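Local coordinates for protein FeoA (Thermococcus thioreducens, PDB 3E19) that probably regulates iron uptake as a small metal-binding beta-barrel protein of the FeoA family, at residues V44-P49 with G59-I64. Residues are numbered along the deposited sequence; the frame is centred on the assembly and turned at random.
Sequences VLESHP and GVRFAI
R61 lays its side chain over the CD1 methyl of L45, and its guanidinium goes on to meet the carboxylate of E46. The contact lies on the surface of the small SH3-like beta-barrel of the FeoA domain. Strands 41-46 and 60-64 are not neighbours in the sheet. Strand 53-57 runs between them, and the side chains meet across it. Strand 41-46 carries a classic beta bulge here: L45 and E46 both pair with I54. These two successive side chains both point toward strand 60-64. The aliphatic part of R61 packs on the leucine, with R61 CD 3.6 Å from L45 CD1. The chain then bends at chi3 (15°) and curls round the methyl, so R61 NH2 also comes within 3.6 Å of L45 CD1. E46 is extended beyond CG and meets R61 at about a right angle. Its own carboxylate is turned 66° from the guanidinium plane, so the two groups do not pair flat. E46 and A63 also both touch I54 of the middle strand. The ion pair is long and made through one oxygen: E46 OE2 lies 3.6 Å from R61 NH1.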
# COMPACT_ATOMS: atom_id res chain seq x y z
N VAL C 44 -12.89 15.33 19.32
CA VAL C 44 -13.60 14.11 19.59
C VAL C 44 -14.83 14.11 18.70
O VAL C 44 -15.59 15.08 18.70
CB VAL C 44 -13.98 14.05 21.04
CG1 VAL C 44 -14.73 12.72 21.31
CG2 VAL C 44 -12.68 14.20 21.87
N LEU C 45 -14.96 13.04 17.92
CA LEU C 45 -16.04 12.90 16.93
C LEU C 45 -17.17 12.00 17.42
O LEU C 45 -18.31 12.26 17.13
CB LEU C 45 -15.51 12.35 15.62
CG LEU C 45 -14.40 13.12 14.90
CD1 LEU C 45 -14.20 12.54 13.54
CD2 LEU C 45 -14.73 14.58 14.77
N GLU C 46 -16.84 10.92 18.12
CA GLU C 46 -17.83 9.96 18.61
C GLU C 46 -17.29 9.28 19.83
O GLU C 46 -16.08 9.06 19.94
CB GLU C 46 -18.21 8.84 17.60
CG GLU C 46 -17.89 9.10 16.15
CD GLU C 46 -18.14 7.89 15.26
OE1 GLU C 46 -18.78 6.92 15.73
OE2 GLU C 46 -17.67 7.92 14.08
N SER C 47 -18.19 8.90 20.72
CA SER C 47 -17.85 8.13 21.90
C SER C 47 -19.05 7.36 22.41
O SER C 47 -20.20 7.78 22.21
CB SER C 47 -17.35 9.06 22.99
OG SER C 47 -16.77 8.32 24.04
N HIS C 48 -18.76 6.26 23.10
CA HIS C 48 -19.75 5.40 23.76
C HIS C 48 -19.27 4.97 25.14
O HIS C 48 -18.05 4.97 25.37
CB HIS C 48 -19.89 4.13 22.97
CG HIS C 48 -20.30 4.35 21.56
ND1 HIS C 48 -19.39 4.67 20.57
CD2 HIS C 48 -21.51 4.30 20.96
CE1 HIS C 48 -20.03 4.81 19.42
NE2 HIS C 48 -21.31 4.59 19.63
N PRO C 49 -20.21 4.51 26.03
CA PRO C 49 -19.88 3.85 27.33
C PRO C 49 -18.50 3.27 27.13
O PRO C 49 -17.63 3.55 27.94
CB PRO C 49 -21.01 2.84 27.47
CG PRO C 49 -22.20 3.64 26.94
CD PRO C 49 -21.67 4.53 25.82
N GLY C 59 -6.64 16.47 10.86
CA GLY C 59 -7.52 16.01 9.82
C GLY C 59 -7.55 14.51 9.57
O GLY C 59 -8.15 14.09 8.60
N VAL C 60 -6.93 13.70 10.42
CA VAL C 60 -6.92 12.26 10.24
C VAL C 60 -7.72 11.61 11.37
O VAL C 60 -7.53 11.96 12.56
CB VAL C 60 -5.47 11.70 10.22
CG1 VAL C 60 -5.48 10.17 10.09
CG2 VAL C 60 -4.63 12.41 9.11
N ARG C 61 -8.59 10.65 11.01
CA ARG C 61 -9.45 9.98 11.98
C ARG C 61 -8.82 8.71 12.57
O ARG C 61 -8.29 7.87 11.85
CB ARG C 61 -10.85 9.70 11.37
CG ARG C 61 -11.57 11.02 11.04
CD ARG C 61 -13.06 10.86 10.57
NE ARG C 61 -13.67 9.55 10.84
CZ ARG C 61 -14.98 9.36 11.06
NH1 ARG C 61 -15.46 8.13 11.28
NH2 ARG C 61 -15.82 10.39 11.09
N PHE C 62 -8.93 8.58 13.89
CA PHE C 62 -8.46 7.41 14.59
C PHE C 62 -9.50 6.93 15.58
O PHE C 62 -10.22 7.72 16.15
CB PHE C 62 -7.15 7.73 15.35
CG PHE C 62 -6.01 7.98 14.46
CD1 PHE C 62 -5.39 6.90 13.82
CD2 PHE C 62 -5.56 9.28 14.22
CE1 PHE C 62 -4.33 7.12 12.93
CE2 PHE C 62 -4.49 9.48 13.35
CZ PHE C 62 -3.88 8.38 12.71
N ALA C 63 -9.50 5.63 15.85
CA ALA C 63 -10.25 5.05 16.98
C ALA C 63 -9.25 4.77 18.07
O ALA C 63 -8.14 4.22 17.81
CB ALA C 63 -10.93 3.77 16.57
N ILE C 64 -9.61 5.13 19.29
CA ILE C 64 -8.78 4.84 20.42
C ILE C 64 -9.62 4.22 21.52
O ILE C 64 -10.81 4.52 21.64
CB ILE C 64 -8.08 6.17 20.89
CG1 ILE C 64 -7.08 5.91 22.00
CG2 ILE C 64 -9.11 7.30 21.26
CD1 ILE C 64 -6.10 7.12 22.20